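Local coordinates for gamma-glutamyltranspeptidase (Ggt) (Helicobacter pylori 26695, PDB 5BPK), which probably cleaves the gamma-glutamyl bond of glutathione and related compounds and passes the gamma-glutamyl group to water or an acceptor, as an N-terminal nucleophile hydrolase, at residues 42-47 with 73-78; 195-200 with 209-214; 289-294 with 323-328. All blocks are in the same frame, centred on the assembly; numbering follows the deposited sequence. Where two conformers were deposited one is given.

Interaction 1. Residues 42-47 with 73-78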
loop_
_atom_site.group_PDB
_atom_site.type_symbol
_atom_site.label_atom_id
_atom_site.label_comp_id
_atom_site.label_asym_id
_atom_site.label_seq_id
_atom_site.Cartn_x
_atom_site.Cartn_y
_atom_site.Cartn_z
ATOM N N SER A 42 -1.751 0.868 13.228
ATOM C CA SER A 42 -1.434 -0.175 12.265
ATOM C C SER A 42 -2.497 -1.269 12.344
ATOM O O SER A 42 -3.379 -1.231 13.202
ATOM C CB SER A 42 -0.056 -0.771 12.564
ATOM O OG SER A 42 -0.124 -1.773 13.575
ATOM N N SER A 43 -2.381 -2.258 11.462
ATOM C CA SER A 43 -3.299 -3.388 11.428
ATOM C C SER A 43 -2.988 -4.489 12.446
ATOM O O SER A 43 -3.687 -5.498 12.469
ATOM C CB SER A 43 -3.322 -3.989 10.017
ATOM O OG SER A 43 -3.959 -3.101 9.111
ATOM N N HIS A 44 -1.947 -4.333 13.262
ATOM C CA HIS A 44 -1.679 -5.316 14.321
ATOM C C HIS A 44 -1.515 -4.605 15.664
ATOM O O HIS A 44 -0.649 -3.747 15.803
ATOM C CB HIS A 44 -0.445 -6.175 14.037
ATOM C CG HIS A 44 -0.409 -7.433 14.848
ATOM N ND1 HIS A 44 -0.289 -7.427 16.222
ATOM C CD2 HIS A 44 -0.513 -8.737 14.487
ATOM C CE1 HIS A 44 -0.304 -8.671 16.671
ATOM N NE2 HIS A 44 -0.439 -9.486 15.640
ATOM N N PRO A 45 -2.350 -4.964 16.650
ATOM C CA PRO A 45 -2.294 -4.267 17.929
ATOM C C PRO A 45 -0.921 -4.270 18.599
ATOM O O PRO A 45 -0.602 -3.320 19.274
ATOM C CB PRO A 45 -3.329 -4.999 18.787
ATOM C CG PRO A 45 -4.264 -5.618 17.828
ATOM C CD PRO A 45 -3.412 -5.990 16.634
ATOM N N LEU A 46 -0.125 -5.325 18.441
ATOM C CA LEU A 46 1.224 -5.320 19.037
ATOM C C LEU A 46 2.116 -4.258 18.394
ATOM O O LEU A 46 2.878 -3.584 19.089
ATOM C CB LEU A 46 1.902 -6.691 18.958
ATOM C CG LEU A 46 1.260 -7.805 19.786
ATOM C CD1 LEU A 46 1.881 -9.154 19.447
ATOM C CD2 LEU A 46 1.366 -7.521 21.283
ATOM N N ALA A 47 1.998 -4.085 17.081
ATOM C CA ALA A 47 2.775 -3.064 16.390
ATOM C C ALA A 47 2.282 -1.658 16.723
ATOM O O ALA A 47 3.086 -0.750 16.920
ATOM C CB ALA A 47 2.778 -3.308 14.881
ATOM N N ALA A 73 7.014 -6.451 10.479
ATOM C CA ALA A 73 7.826 -7.471 9.802
ATOM C C ALA A 73 7.884 -8.801 10.577
ATOM O O ALA A 73 8.159 -9.860 9.990
ATOM C CB ALA A 73 9.249 -6.945 9.523
ATOM N N VAL A 74 7.615 -8.733 11.878
ATOM C CA VAL A 74 7.628 -9.895 12.758
ATOM C C VAL A 74 6.200 -10.407 13.022
ATOM O O VAL A 74 5.935 -11.589 12.874
ATOM C CB VAL A 74 8.334 -9.544 14.087
ATOM C CG1 VAL A 74 8.298 -10.726 15.065
ATOM C CG2 VAL A 74 9.758 -9.127 13.820
ATOM N N VAL A 75 5.285 -9.515 13.380
ATOM C CA VAL A 75 3.949 -9.931 13.843
ATOM C C VAL A 75 2.893 -10.023 12.749
ATOM O O VAL A 75 1.807 -10.549 12.993
ATOM C CB VAL A 75 3.428 -9.023 14.971
ATOM C CG1 VAL A 75 4.403 -9.045 16.158
ATOM C CG2 VAL A 75 3.188 -7.573 14.494
ATOM N N HIS A 76 3.211 -9.517 11.558
ATOM C CA HIS A 76 2.271 -9.546 10.430
ATOM C C HIS A 76 2.983 -9.968 9.142
ATOM O O HIS A 76 2.989 -9.222 8.161
ATOM C CB HIS A 76 1.636 -8.159 10.303
ATOM C CG HIS A 76 0.487 -8.082 9.345
ATOM N ND1 HIS A 76 -0.201 -9.197 8.908
ATOM C CD2 HIS A 76 -0.085 -7.018 8.730
ATOM C CE1 HIS A 76 -1.163 -8.815 8.085
ATOM N NE2 HIS A 76 -1.115 -7.499 7.959
ATOM N N PRO A 77 3.586 -11.178 9.135
ATOM C CA PRO A 77 4.445 -11.590 8.017
ATOM C C PRO A 77 3.743 -11.800 6.673
ATOM O O PRO A 77 4.416 -11.894 5.644
ATOM C CB PRO A 77 5.103 -12.883 8.522
ATOM C CG PRO A 77 4.301 -13.327 9.666
ATOM C CD PRO A 77 3.610 -12.150 10.243
ATOM N N ALA A 78 2.409 -11.834 6.669
ATOM C CA ALA A 78 1.680 -11.846 5.410
ATOM C C ALA A 78 1.900 -10.560 4.600
ATOM O O ALA A 78 1.770 -10.570 3.379
ATOM C CB ALA A 78 0.170 -12.076 5.631
#
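A CH-pi contact between His44 and Val75 joins the N-terminal end of helix 45-56 to the C-terminal end of helix 61-75, where the two helices of a helix-loop-helix hairpin lie side by side. Val75 lays its methyl CG2 over one face of the His44 imidazole, 3.8 Å from the ring centroid and 19° off the ring normal, displaced toward the rim nearest CG. On the same side of the ring plane, His44 CD2 comes 3.3 Å from Val75 O. With CG anti to the backbone N (chi1 -162°), His44 sends its ring across to Val75 and yet folds ND1 back to the helix start, where Leu46 N donates to it at 3.1 Å. That donor lies almost in the imidazole plane, so the cap also fixes how the ring is turned beneath the valine. Just before it, Ser42 OG accepts from His44 N at 3.2 Å, an ST turn that shapes the approach to the helix. Apolar contacts widen the seam: Leu46 CD1 touches Val75 CG1 at 4.1 Å, and Ala47 CB lies 4.3 Å from Val75 CG2. Beyond the seam, Ser43 OG bonds to Asp163 and Asn165 of the partner Ggt chain. The whole is a side-chain N-cap whose capping histidine packs against the end of the next helix in the hairpin.

Interaction 2. Residues 195-200 with 209-214. With EDO (1,2-ethanediol), chain G.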
loop_
_atom_site.group_PDB
_atom_site.type_symbol
_atom_site.label_atom_id
_atom_site.label_comp_id
_atom_site.label_asym_id
_atom_site.label_seq_id
_atom_site.Cartn_x
_atom_site.Cartn_y
_atom_site.Cartn_z
ATOM N N LYS A 195 10.847 -24.579 6.661
ATOM C CA LYS A 195 11.504 -24.432 7.961
ATOM C C LYS A 195 10.774 -23.438 8.856
ATOM O O LYS A 195 10.587 -23.680 10.052
ATOM C CB LYS A 195 12.958 -23.970 7.798
ATOM C CG LYS A 195 13.850 -24.944 7.044
ATOM C CD LYS A 195 15.300 -24.460 6.991
ATOM C CE LYS A 195 16.178 -25.378 6.144
ATOM N NZ LYS A 195 17.585 -24.884 6.019
ATOM N N TYR A 196 10.363 -22.321 8.267
ATOM C CA TYR A 196 9.891 -21.170 9.039
ATOM C C TYR A 196 8.390 -21.138 9.299
ATOM O O TYR A 196 7.952 -20.535 10.279
ATOM C CB TYR A 196 10.279 -19.875 8.334
ATOM C CG TYR A 196 11.764 -19.674 8.151
ATOM C CD1 TYR A 196 12.647 -19.819 9.224
ATOM C CD2 TYR A 196 12.284 -19.293 6.908
ATOM C CE1 TYR A 196 14.006 -19.614 9.062
ATOM C CE2 TYR A 196 13.640 -19.091 6.733
ATOM C CZ TYR A 196 14.494 -19.238 7.830
ATOM O OH TYR A 196 15.823 -19.021 7.670
ATOM N N PHE A 197 7.597 -21.747 8.418
ATOM C CA PHE A 197 6.139 -21.603 8.500
ATOM C C PHE A 197 5.400 -22.890 8.838
ATOM O O PHE A 197 4.184 -22.968 8.693
ATOM C CB PHE A 197 5.627 -20.928 7.227
ATOM C CG PHE A 197 6.089 -19.517 7.116
ATOM C CD1 PHE A 197 5.478 -18.518 7.874
ATOM C CD2 PHE A 197 7.199 -19.187 6.346
ATOM C CE1 PHE A 197 5.929 -17.211 7.811
ATOM C CE2 PHE A 197 7.666 -17.882 6.299
ATOM C CZ PHE A 197 7.033 -16.897 7.033
ATOM N N PHE A 198 6.147 -23.885 9.310
ATOM C CA PHE A 198 5.597 -25.108 9.863
ATOM C C PHE A 198 6.309 -25.420 11.178
ATOM O O PHE A 198 7.460 -25.004 11.391
ATOM C CB PHE A 198 5.772 -26.269 8.877
ATOM C CG PHE A 198 5.004 -26.082 7.600
ATOM C CD1 PHE A 198 3.697 -26.527 7.487
ATOM C CD2 PHE A 198 5.570 -25.411 6.522
ATOM C CE1 PHE A 198 2.972 -26.325 6.306
ATOM C CE2 PHE A 198 4.851 -25.209 5.345
ATOM C CZ PHE A 198 3.552 -25.672 5.242
ATOM N N LYS A 199 5.604 -26.137 12.051
ATOM C CA LYS A 199 6.160 -26.656 13.296
ATOM C C LYS A 199 6.907 -27.957 13.026
ATOM O O LYS A 199 6.815 -28.512 11.933
ATOM C CB LYS A 199 5.052 -26.933 14.315
ATOM C CG LYS A 199 4.262 -25.731 14.742
ATOM C CD LYS A 199 3.228 -26.063 15.839
ATOM C CE LYS A 199 2.232 -27.121 15.408
ATOM N NZ LYS A 199 1.029 -27.174 16.296
ATOM N N LYS A 200 7.626 -28.450 14.039
ATOM C CA LYS A 200 8.330 -29.737 13.968
ATOM C C LYS A 200 7.444 -30.826 13.360
ATOM O O LYS A 200 6.272 -30.945 13.716
ATOM C CB LYS A 200 8.783 -30.152 15.377
ATOM C CG LYS A 200 9.509 -31.486 15.461
ATOM C CD LYS A 200 10.046 -31.730 16.880
ATOM N N ASP A 209 -0.875 -21.123 18.876
ATOM C CA ASP A 209 0.505 -21.619 18.902
ATOM C C ASP A 209 1.475 -20.456 19.005
ATOM O O ASP A 209 1.243 -19.412 18.408
ATOM C CB ASP A 209 0.870 -22.399 17.629
ATOM C CG ASP A 209 0.270 -23.792 17.578
ATOM O OD1 ASP A 209 -0.202 -24.315 18.613
ATOM O OD2 ASP A 209 0.292 -24.383 16.480
ATOM N N LEU A 210 2.566 -20.664 19.742
ATOM C CA LEU A 210 3.659 -19.699 19.826
ATOM C C LEU A 210 4.492 -19.772 18.548
ATOM O O LEU A 210 5.021 -20.833 18.193
ATOM C CB LEU A 210 4.541 -19.986 21.049
ATOM C CG LEU A 210 5.549 -18.893 21.395
ATOM C CD1 LEU A 210 4.838 -17.642 21.890
ATOM C CD2 LEU A 210 6.552 -19.385 22.418
ATOM N N PHE A 211 4.586 -18.640 17.856
ATOM C CA PHE A 211 5.327 -18.521 16.602
ATOM C C PHE A 211 6.629 -17.766 16.889
ATOM O O PHE A 211 6.608 -16.562 17.161
ATOM C CB PHE A 211 4.484 -17.765 15.579
ATOM C CG PHE A 211 5.075 -17.745 14.205
ATOM C CD1 PHE A 211 5.313 -18.928 13.530
ATOM C CD2 PHE A 211 5.409 -16.556 13.591
ATOM C CE1 PHE A 211 5.870 -18.927 12.271
ATOM C CE2 PHE A 211 5.957 -16.551 12.318
ATOM C CZ PHE A 211 6.184 -17.738 11.659
ATOM N N VAL A 212 7.743 -18.496 16.840
ATOM C CA VAL A 212 9.073 -17.974 17.141
ATOM C C VAL A 212 9.866 -17.911 15.844
ATOM O O VAL A 212 9.776 -18.823 15.012
ATOM C CB VAL A 212 9.800 -18.889 18.160
ATOM C CG1 VAL A 212 11.202 -18.386 18.427
ATOM C CG2 VAL A 212 8.984 -18.968 19.446
ATOM N N GLN A 213 10.628 -16.831 15.670
ATOM C CA GLN A 213 11.361 -16.582 14.422
ATOM C C GLN A 213 12.827 -16.278 14.691
ATOM O O GLN A 213 13.276 -15.134 14.606
ATOM C CB GLN A 213 10.694 -15.447 13.646
ATOM C CG GLN A 213 9.302 -15.812 13.179
ATOM C CD GLN A 213 8.613 -14.684 12.439
ATOM O OE1 GLN A 213 8.649 -14.620 11.204
ATOM N NE2 GLN A 213 7.987 -13.785 13.190
ATOM N N LYS A 214 13.574 -17.332 15.003
ATOM C CA LYS A 214 14.946 -17.209 15.447
ATOM C C LYS A 214 15.883 -16.624 14.380
ATOM O O LYS A 214 16.711 -15.770 14.689
ATOM C CB LYS A 214 15.439 -18.579 15.903
ATOM C CG LYS A 214 16.755 -18.565 16.631
ATOM C CD LYS A 214 17.076 -19.963 17.115
ATOM C CE LYS A 214 18.531 -20.120 17.463
ATOM N NZ LYS A 214 18.769 -21.401 18.161
HETATM C C1 EDO G . 0.864 -23.563 6.990
HETATM O O1 EDO G . -0.033 -24.683 6.999
HETATM C C2 EDO G . 0.943 -22.996 8.392
HETATM O O2 EDO G . 1.738 -23.810 9.239
HETATM O O HOH W 1 9.752 -19.711 12.259
#
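Around the turn that links helix 191-196 to strand 210-211, a salt bridge and an aromatic contact hold the two ends of the intervening loop together. Lys199 NZ donates to Asp209 OD2 at 2.9 Å, meeting the oxygen from above the carboxylate plane, 35° out of it. The bend at chi3 (-59°) turns CE and NZ toward the carboxylate; Lys199 CD is itself 3.4 Å from Asp209 OD2. This oxygen also accepts from Gln206 N, so the carboxylate grips both the lysine and the turn itself. Further along, the Phe211 ring reaches the helix end: its CE1 lies 3.3 Å from Tyr196 O, at the ring edge, and its CZ is 3.9 Å from Phe197 CE1. The two phenylalanine rings are slid apart with their planes at 29° and barely overlap; Phe197 stacks instead on Phe187, while Tyr205 meets Phe211 edge-to-face. A water lies 2.8 Å from Tyr196 O and 2.9 Å from Val212 O and can donate to either, though other acceptors compete for its protons. Strand 198-199 pairs weakly with 203-204 and strand 210-211 with 170-171, so the ion pair ties the turn after helix 191-196 to that second two-stranded antiparallel sheet.

Interaction 3. Residues 289-294 with 323-328. With EDO (1,2-ethanediol), chain Q.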
loop_
_atom_site.group_PDB
_atom_site.type_symbol
_atom_site.label_atom_id
_atom_site.label_comp_id
_atom_site.label_asym_id
_atom_site.label_seq_id
_atom_site.Cartn_x
_atom_site.Cartn_y
_atom_site.Cartn_z
ATOM N N LEU A 289 -5.761 9.320 -7.519
ATOM C CA LEU A 289 -6.535 9.800 -6.375
ATOM C C LEU A 289 -6.914 11.253 -6.610
ATOM O O LEU A 289 -8.075 11.627 -6.515
ATOM C CB LEU A 289 -5.705 9.687 -5.093
ATOM C CG LEU A 289 -6.231 10.414 -3.861
ATOM C CD1 LEU A 289 -7.623 9.921 -3.522
ATOM C CD2 LEU A 289 -5.237 10.240 -2.703
ATOM N N ILE A 290 -5.926 12.060 -6.986
ATOM C CA ILE A 290 -6.139 13.496 -7.183
ATOM C C ILE A 290 -6.993 13.752 -8.433
ATOM O O ILE A 290 -7.872 14.613 -8.425
ATOM C CB ILE A 290 -4.777 14.238 -7.249
ATOM C CG1 ILE A 290 -4.168 14.283 -5.843
ATOM C CG2 ILE A 290 -4.911 15.651 -7.842
ATOM C CD1 ILE A 290 -2.704 14.606 -5.810
ATOM N N GLN A 291 -6.720 12.997 -9.497
ATOM C CA GLN A 291 -7.520 13.038 -10.724
ATOM C C GLN A 291 -9.012 12.793 -10.448
ATOM O O GLN A 291 -9.868 13.552 -10.911
ATOM C CB GLN A 291 -6.987 11.993 -11.725
ATOM C CG GLN A 291 -7.743 11.907 -13.053
ATOM C CD GLN A 291 -7.174 10.842 -13.984
ATOM O OE1 GLN A 291 -6.282 10.072 -13.609
ATOM N NE2 GLN A 291 -7.710 10.776 -15.193
ATOM N N ILE A 292 -9.319 11.739 -9.696
ATOM C CA ILE A 292 -10.713 11.334 -9.459
ATOM C C ILE A 292 -11.419 12.373 -8.565
ATOM O O ILE A 292 -12.545 12.797 -8.842
ATOM C CB ILE A 292 -10.795 9.909 -8.866
ATOM C CG1 ILE A 292 -10.307 8.874 -9.887
ATOM C CG2 ILE A 292 -12.214 9.569 -8.471
ATOM C CD1 ILE A 292 -9.883 7.550 -9.265
ATOM N N LEU A 293 -10.748 12.797 -7.507
ATOM C CA LEU A 293 -11.230 13.917 -6.694
ATOM C C LEU A 293 -11.481 15.180 -7.527
ATOM O O LEU A 293 -12.487 15.868 -7.325
ATOM C CB LEU A 293 -10.255 14.220 -5.547
ATOM C CG LEU A 293 -10.278 13.215 -4.380
ATOM C CD1 LEU A 293 -9.173 13.483 -3.368
ATOM C CD2 LEU A 293 -11.642 13.179 -3.664
ATOM N N ASN A 294 -10.567 15.499 -8.442
ATOM C CA ASN A 294 -10.745 16.655 -9.316
ATOM C C ASN A 294 -12.036 16.556 -10.102
ATOM O O ASN A 294 -12.723 17.558 -10.260
ATOM C CB ASN A 294 -9.603 16.852 -10.325
ATOM C CG ASN A 294 -8.313 17.362 -9.707
ATOM O OD1 ASN A 294 -8.297 17.939 -8.620
ATOM N ND2 ASN A 294 -7.214 17.191 -10.447
ATOM N N TYR A 323 -8.551 4.715 -14.498
ATOM C CA TYR A 323 -7.919 3.396 -14.645
ATOM C C TYR A 323 -7.561 3.101 -16.098
ATOM O O TYR A 323 -6.566 2.434 -16.360
ATOM C CB TYR A 323 -8.746 2.276 -14.019
ATOM C CG TYR A 323 -8.610 2.193 -12.506
ATOM C CD1 TYR A 323 -9.428 2.943 -11.675
ATOM C CD2 TYR A 323 -7.645 1.382 -11.912
ATOM C CE1 TYR A 323 -9.316 2.870 -10.295
ATOM C CE2 TYR A 323 -7.519 1.308 -10.525
ATOM C CZ TYR A 323 -8.363 2.068 -9.718
ATOM O OH TYR A 323 -8.270 2.016 -8.334
ATOM N N ALA A 324 -8.336 3.627 -17.049
ATOM C CA ALA A 324 -7.934 3.527 -18.449
ATOM C C ALA A 324 -6.622 4.290 -18.652
ATOM O O ALA A 324 -5.691 3.794 -19.296
ATOM C CB ALA A 324 -9.025 4.048 -19.362
ATOM N N ASP A 325 -6.548 5.491 -18.083
ATOM C CA ASP A 325 -5.350 6.321 -18.207
ATOM C C ASP A 325 -4.154 5.604 -17.593
ATOM O O ASP A 325 -3.071 5.595 -18.156
ATOM C CB ASP A 325 -5.561 7.675 -17.512
ATOM C CG ASP A 325 -6.575 8.554 -18.220
ATOM O OD1 ASP A 325 -7.018 8.201 -19.351
ATOM O OD2 ASP A 325 -6.916 9.616 -17.645
ATOM N N ARG A 326 -4.370 4.974 -16.448
ATOM C CA ARG A 326 -3.316 4.220 -15.761
ATOM C C ARG A 326 -2.643 3.191 -16.663
ATOM O O ARG A 326 -1.416 3.045 -16.648
ATOM C CB ARG A 326 -3.905 3.496 -14.540
ATOM C CG ARG A 326 -2.884 2.821 -13.630
ATOM C CD ARG A 326 -3.595 1.909 -12.630
ATOM N NE ARG A 326 -2.681 1.444 -11.583
ATOM C CZ ARG A 326 -1.815 0.429 -11.685
ATOM N NH1 ARG A 326 -1.728 -0.300 -12.792
ATOM N NH2 ARG A 326 -1.024 0.125 -10.658
ATOM N N SER A 327 -3.452 2.491 -17.449
ATOM C CA SER A 327 -2.994 1.372 -18.276
ATOM C C SER A 327 -1.993 1.755 -19.384
ATOM O O SER A 327 -1.263 0.893 -19.874
ATOM C CB SER A 327 -4.196 0.655 -18.907
ATOM O OG SER A 327 -4.726 1.397 -19.985
ATOM N N VAL A 328 -1.989 3.031 -19.763
ATOM C CA VAL A 328 -1.127 3.544 -20.824
ATOM C C VAL A 328 -0.013 4.442 -20.292
ATOM O O VAL A 328 1.150 4.292 -20.669
ATOM C CB VAL A 328 -1.952 4.352 -21.846
ATOM C CG1 VAL A 328 -1.039 4.974 -22.885
ATOM C CG2 VAL A 328 -3.001 3.462 -22.496
HETATM C C1 EDO Q . -0.436 -3.960 -14.021
HETATM O O1 EDO Q . 0.159 -2.695 -13.686
HETATM C C2 EDO Q . 0.579 -4.935 -14.602
HETATM O O2 EDO Q . 0.015 -5.668 -15.707
#
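Helix 285-296, which packs on this chain's antiparallel sheet, is bridged to helix 309-329 by a single buried amide-carboxylate hydrogen bond. Gln291 NE2 donates to Asp325 OD2 at 2.8 Å, with an N-H...O angle of 149°. The donor comes on the anti side of the oxygen, somewhat out of the carboxylate plane, and the amide and carboxylate planes are 12° apart. Gln291 spans the gap because its chain is fully extended, CG anti to the backbone N (chi1 179°), and the CA atoms of Gln291 and Asp325 stay 10.3 Å apart. His288 ND1, paired with Gln291 OE1, and Gln321 NE2, bonded to Asp325 OD1, brace the two groups from within their own helices; Gly370 N, from beyond them, adds a second donor to Asp325 OD1. Asp325 OD2 takes a second bond from Tyr348 OH, so the buried carboxylate has four donors, which would be expected to stabilise its negative charge. On another side of helix 309-329, Arg326 NH1 donates to O1 of an ethanediol at 3.2 Å. Helix 346-354 closes over the bridge, its Tyr348 and Ile352 packing on Gln291, while Leu289 and Ile290 rest on strand 274-278, at the edge of the sheet.

In the fold
From the N terminus, interaction 1 comes first and closes a mostly helical excursion of 25 residues, bringing the start of helix 45-56 beside the end of helix 61-75. Interaction 2 follows, closing a loop of eight residues that includes strand 203-204, weakly paired with 198-199. Interaction 3 is last and joins helices 285-296 and 309-329 across 28 residues. The three are in series, so none nests in or crosses another. Interactions 1 and 2 lie on one side of the chain's centre and touch: Gln213 NE2 probably donates to Val74 O. Interaction 3 lies on the opposite side, its centre about 31 Å from that of interaction 1 and about 43 Å from that of interaction 2.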